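Local structure of selenium-binding protein (Sulfolobus tokodaii, 2ECE) at residues Val30-Thr35 against Phe44-Asp49; Leu73-Trp78 against Arg443-Arg448. The protein is of unknown function but folds as a beta-propeller of the selenium-binding protein family, so it may bind selenium. All blocks are in the same frame, centred on the assembly; numbering follows the deposited sequence.

Contact 1: residues Val30-Thr35 against Phe44-Asp49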
# COMPACT_ATOMS: atom_id res chain seq x y z
N VAL A 30 4.16 -0.84 -12.11
CA VAL A 30 4.30 0.26 -11.17
C VAL A 30 3.35 1.42 -11.46
O VAL A 30 3.30 1.93 -12.58
CB VAL A 30 5.75 0.78 -11.17
CG1 VAL A 30 5.94 1.81 -10.06
CG2 VAL A 30 6.72 -0.39 -11.00
N ALA A 31 2.61 1.83 -10.44
CA ALA A 31 1.69 2.95 -10.59
C ALA A 31 2.54 4.22 -10.59
O ALA A 31 3.23 4.51 -9.61
CB ALA A 31 0.71 2.97 -9.43
N CYS A 32 2.50 4.96 -11.70
CA CYS A 32 3.27 6.19 -11.82
C CYS A 32 2.38 7.41 -12.06
O CYS A 32 1.33 7.29 -12.69
CB CYS A 32 4.28 6.06 -12.97
SG CYS A 32 5.55 4.82 -12.65
N LEU A 33 2.81 8.57 -11.58
CA LEU A 33 1.99 9.76 -11.73
C LEU A 33 2.75 11.06 -12.03
O LEU A 33 3.91 11.22 -11.67
CB LEU A 33 1.17 9.97 -10.46
CG LEU A 33 2.00 10.11 -9.17
CD1 LEU A 33 1.25 10.95 -8.16
CD2 LEU A 33 2.31 8.72 -8.61
N TYR A 34 2.06 11.97 -12.71
CA TYR A 34 2.59 13.29 -13.03
C TYR A 34 1.76 14.28 -12.20
O TYR A 34 2.06 15.48 -12.15
CB TYR A 34 2.44 13.59 -14.52
CG TYR A 34 3.55 12.99 -15.37
CD1 TYR A 34 4.87 13.43 -15.23
CD2 TYR A 34 3.28 11.99 -16.30
CE1 TYR A 34 5.89 12.88 -16.01
CE2 TYR A 34 4.30 11.44 -17.08
CZ TYR A 34 5.60 11.89 -16.93
OH TYR A 34 6.60 11.36 -17.69
N THR A 35 0.73 13.76 -11.55
CA THR A 35 -0.14 14.57 -10.71
C THR A 35 0.71 15.16 -9.58
O THR A 35 1.37 14.43 -8.84
CB THR A 35 -1.27 13.72 -10.08
OG1 THR A 35 -2.03 13.08 -11.11
CG2 THR A 35 -2.20 14.59 -9.27
N PHE A 44 0.27 6.89 -15.42
CA PHE A 44 0.41 5.67 -16.20
C PHE A 44 0.92 4.50 -15.38
O PHE A 44 1.42 4.67 -14.27
CB PHE A 44 1.40 5.91 -17.36
CG PHE A 44 2.79 6.31 -16.89
CD1 PHE A 44 3.80 5.36 -16.76
CD2 PHE A 44 3.07 7.65 -16.59
CE1 PHE A 44 5.08 5.73 -16.34
CE2 PHE A 44 4.34 8.03 -16.16
CZ PHE A 44 5.36 7.06 -16.04
N ILE A 45 0.77 3.31 -15.94
CA ILE A 45 1.25 2.09 -15.30
C ILE A 45 2.51 1.73 -16.06
O ILE A 45 2.48 1.58 -17.29
CB ILE A 45 0.25 0.92 -15.43
CG1 ILE A 45 -0.94 1.13 -14.49
CG2 ILE A 45 0.97 -0.41 -15.12
CD1 ILE A 45 -0.59 0.95 -13.01
N ALA A 46 3.62 1.62 -15.35
CA ALA A 46 4.87 1.27 -16.01
C ALA A 46 5.12 -0.21 -15.88
O ALA A 46 4.85 -0.81 -14.83
CB ALA A 46 6.02 2.05 -15.39
N VAL A 47 5.63 -0.82 -16.95
CA VAL A 47 5.94 -2.24 -16.95
C VAL A 47 7.46 -2.34 -16.88
O VAL A 47 8.16 -1.97 -17.82
CB VAL A 47 5.45 -2.94 -18.23
CG1 VAL A 47 5.76 -4.42 -18.15
CG2 VAL A 47 3.94 -2.73 -18.39
N VAL A 48 7.96 -2.83 -15.75
CA VAL A 48 9.40 -2.97 -15.53
C VAL A 48 9.86 -4.42 -15.61
O VAL A 48 9.29 -5.30 -14.93
CB VAL A 48 9.81 -2.39 -14.16
CG1 VAL A 48 11.30 -2.59 -13.93
CG2 VAL A 48 9.47 -0.90 -14.11
N ASP A 49 10.88 -4.66 -16.43
CA ASP A 49 11.45 -6.00 -16.60
C ASP A 49 12.30 -6.20 -15.37
O ASP A 49 13.27 -5.48 -15.12
CB ASP A 49 12.33 -6.10 -17.85
CG ASP A 49 12.70 -7.53 -18.19
OD1 ASP A 49 12.90 -8.34 -17.25
OD2 ASP A 49 12.79 -7.86 -19.40
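The two middle strands of one propeller blade, 27-33 and 44-49, meet here as an antiparallel beta hairpin. The register is fixed by two hydrogen-bonded pairs, Val30 with Ala46 and Cys32 with Phe44, flanking the non-hydrogen-bonded pair Ala31 with Ile45. In the first, Ala46 N to Val30 O (2.8 Å) is the straightest of the four backbone bonds. In the second the carbonyls are approached differently: Cys32 N lies nearly along the C=O axis of Phe44, whereas Phe44 N, 3.0 Å from Cys32 O, sits above that carbonyl's plane. The strand axes run at 134°, well short of exactly antiparallel, evidence of marked twist.

Cys32 and Phe44 carry the side-chain contact. With its CG in the crowded position between backbone N and carbonyl carbon (chi1 60°), the Phe44 ring leans back across the sheet and lays one face on Cys32 CB, a CH-pi contact 3.5 Å from CB to the ring centroid. Cys32 SG, anti to its own carbonyl carbon, runs on past the ring, meeting it obliquely at 4.5 Å from the centroid, and touches Ala46 CB at 3.9 Å. Beyond the strand end, Tyr34 brings CE2 to within 3.5 Å of Phe44 CE2, their ring planes 43° apart. Val30 continues this apolar face, its CG2 crossing Val48 CG2 at 4.2 Å, while Met418 of strand 417-423 touches both valines. On the other face, Ile45 folds CD1 against the Ala31 backbone. Neighbouring strands 60-65 and 443-449 complete the sheet, the four-stranded antiparallel arrangement of a beta-propeller blade.

Contact 2: residues Leu73-Trp78 against Arg443-Arg448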
# COMPACT_ATOMS: atom_id res chain seq x y z
N LEU A 73 -2.66 8.22 -9.57
CA LEU A 73 -2.55 6.77 -9.37
C LEU A 73 -1.87 6.60 -8.04
O LEU A 73 -1.12 7.49 -7.59
CB LEU A 73 -1.71 6.11 -10.47
CG LEU A 73 -2.35 6.02 -11.86
CD1 LEU A 73 -1.67 4.93 -12.67
CD2 LEU A 73 -3.83 5.71 -11.73
N HIS A 74 -2.23 5.53 -7.33
CA HIS A 74 -1.62 5.30 -6.03
C HIS A 74 -1.46 3.79 -5.76
O HIS A 74 -0.46 3.17 -6.09
CB HIS A 74 -2.59 5.93 -5.07
CG HIS A 74 -2.10 6.12 -3.67
ND1 HIS A 74 -1.44 7.26 -3.27
CD2 HIS A 74 -2.30 5.39 -2.55
CE1 HIS A 74 -1.25 7.22 -1.96
NE2 HIS A 74 -1.77 6.10 -1.50
N HIS A 75 -2.59 3.18 -5.42
CA HIS A 75 -2.64 1.75 -5.09
C HIS A 75 -3.48 1.08 -6.17
O HIS A 75 -4.35 1.71 -6.76
CB HIS A 75 -3.29 1.51 -3.71
CG HIS A 75 -2.36 1.64 -2.54
ND1 HIS A 75 -1.17 2.33 -2.61
CD2 HIS A 75 -2.46 1.19 -1.27
CE1 HIS A 75 -0.57 2.30 -1.43
NE2 HIS A 75 -1.34 1.61 -0.60
N PHE A 76 -3.19 -0.19 -6.45
CA PHE A 76 -3.97 -0.95 -7.42
C PHE A 76 -3.83 -2.45 -7.14
O PHE A 76 -3.01 -2.86 -6.33
CB PHE A 76 -3.56 -0.64 -8.88
CG PHE A 76 -2.16 -1.07 -9.25
CD1 PHE A 76 -1.05 -0.37 -8.80
CD2 PHE A 76 -1.97 -2.18 -10.08
CE1 PHE A 76 0.24 -0.75 -9.17
CE2 PHE A 76 -0.67 -2.58 -10.45
CZ PHE A 76 0.43 -1.86 -9.99
N GLY A 77 -4.65 -3.26 -7.79
CA GLY A 77 -4.57 -4.69 -7.54
C GLY A 77 -5.13 -5.53 -8.67
O GLY A 77 -5.52 -5.00 -9.71
N TRP A 78 -5.15 -6.84 -8.47
CA TRP A 78 -5.66 -7.77 -9.48
C TRP A 78 -7.15 -8.02 -9.34
O TRP A 78 -7.71 -7.87 -8.26
CB TRP A 78 -4.94 -9.11 -9.38
CG TRP A 78 -3.47 -9.03 -9.60
CD1 TRP A 78 -2.50 -8.95 -8.65
CD2 TRP A 78 -2.80 -9.07 -10.86
NE1 TRP A 78 -1.26 -8.96 -9.24
CE2 TRP A 78 -1.42 -9.03 -10.60
CE3 TRP A 78 -3.24 -9.15 -12.19
CZ2 TRP A 78 -0.46 -9.06 -11.62
CZ3 TRP A 78 -2.29 -9.18 -13.21
CH2 TRP A 78 -0.91 -9.14 -12.92
N ARG A 443 6.40 10.30 -10.85
CA ARG A 443 6.62 9.77 -9.51
C ARG A 443 6.08 8.34 -9.45
O ARG A 443 5.13 8.01 -10.16
CB ARG A 443 5.92 10.65 -8.47
CG ARG A 443 6.44 12.09 -8.47
CD ARG A 443 5.71 12.98 -7.47
NE ARG A 443 6.20 14.36 -7.56
CZ ARG A 443 5.69 15.38 -6.88
NH1 ARG A 443 4.68 15.19 -6.05
NH2 ARG A 443 6.19 16.60 -7.04
N SER A 444 6.68 7.50 -8.61
CA SER A 444 6.26 6.10 -8.51
C SER A 444 5.59 5.73 -7.19
O SER A 444 5.96 6.24 -6.13
CB SER A 444 7.46 5.19 -8.76
OG SER A 444 8.56 5.56 -7.94
N HIS A 445 4.59 4.85 -7.26
CA HIS A 445 3.89 4.43 -6.05
C HIS A 445 3.85 2.90 -5.89
O HIS A 445 4.89 2.25 -5.85
CB HIS A 445 2.47 5.01 -6.02
CG HIS A 445 1.94 5.21 -4.64
ND1 HIS A 445 2.10 6.40 -3.95
CD2 HIS A 445 1.34 4.36 -3.78
CE1 HIS A 445 1.62 6.26 -2.72
NE2 HIS A 445 1.15 5.03 -2.59
N GLN A 446 2.66 2.33 -5.81
CA GLN A 446 2.57 0.88 -5.59
C GLN A 446 3.13 0.00 -6.69
O GLN A 446 3.04 0.31 -7.87
CB GLN A 446 1.13 0.46 -5.28
CG GLN A 446 1.05 -0.98 -4.77
CD GLN A 446 -0.23 -1.24 -4.02
OE1 GLN A 446 -1.33 -0.99 -4.52
NE2 GLN A 446 -0.10 -1.76 -2.80
N VAL A 447 3.71 -1.12 -6.27
CA VAL A 447 4.30 -2.08 -7.19
C VAL A 447 3.57 -3.42 -7.07
O VAL A 447 3.31 -3.88 -5.97
CB VAL A 447 5.80 -2.29 -6.86
CG1 VAL A 447 6.38 -3.42 -7.71
CG2 VAL A 447 6.57 -1.00 -7.12
N ARG A 448 3.23 -4.02 -8.21
CA ARG A 448 2.59 -5.33 -8.21
C ARG A 448 3.45 -6.23 -9.08
O ARG A 448 3.67 -5.94 -10.26
CB ARG A 448 1.16 -5.27 -8.77
CG ARG A 448 0.07 -5.44 -7.69
CD ARG A 448 -0.07 -4.18 -6.84
NE ARG A 448 -0.82 -4.38 -5.60
CZ ARG A 448 -0.33 -4.95 -4.50
NH1 ARG A 448 0.93 -5.38 -4.48
NH2 ARG A 448 -1.08 -5.09 -3.42
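Arg448 NH1 is gripped twice, by a salt bridge to Asp453 OD1 and by a bond to Val447 O, and the rest of the guanidinium is held as well: NE donates to Phe76 O at 2.8 Å, and NH2 to Ser455 OG. Phe76 O lies only 10° out of the guanidinium plane and NE lies in the carbonyl plane, so this bond, with those at NH1 and NH2, helps to set the turn of the group. The contact joins two neighbouring beta-propeller blades close to the centre of the molecule: strand 443-449 is an edge strand of one blade, and 73-78 leads into edge strand 77-78 of the next.

Two further bonds cross between them. Gln446 N reaches His74 O at 3.2 Å, with N above the carbonyl plane. Gln446, extended with CG anti to the backbone N, carries its amide across so that OE1 takes the Phe76 N-H at 2.8 Å, the donor N lying in the plane of the amide carbonyl. The bent Arg448 chain, turning at chi2 (74°), passes along Phe76 and sets CD over the ring centre, 4.0 Å from the centroid; Gln446 O meets the same ring at its edge, in plane.

Three histidines form an aromatic cluster. His74 and His445, each with CG anti to its backbone N, stack face to face with centroids 3.7 Å apart and planes inclined by 28°. His75 meets His445 rim to rim, its NE2 bonded to Glu255 OE2, an acidic neighbour that could favour the protonated imidazole. Gln446 NE2 lies 4.0 Å above the plane of the His75 ring, over its centre.

In the fold
The centres of the two contacts lie about 8 Å apart; contact 1 lies within one blade, and contact 2 joins that blade to the next. Strand 27-33 pairs with 44-49 in contact 1 and, along its other edge, with 443-449, the strand of contact 2: Ala31 O is 2.7 Å from His445 N, and Leu33 O 2.8 Å from Arg443 N. N- and C-terminal strands thus complete one sheet, the "velcro" closure of a propeller ring. Ala31 bonds with both His445 and Gln446, which both point toward 73-78, consistent with a beta bulge. Asp43 also spans the contacts, receiving Tyr34 N and Leu73 N on different carboxylate oxygens. Contact 2 lies deeper, its centre about 8 Å from the centre of the chain; the centre of contact 1 is about 15 Å from the centre of the chain.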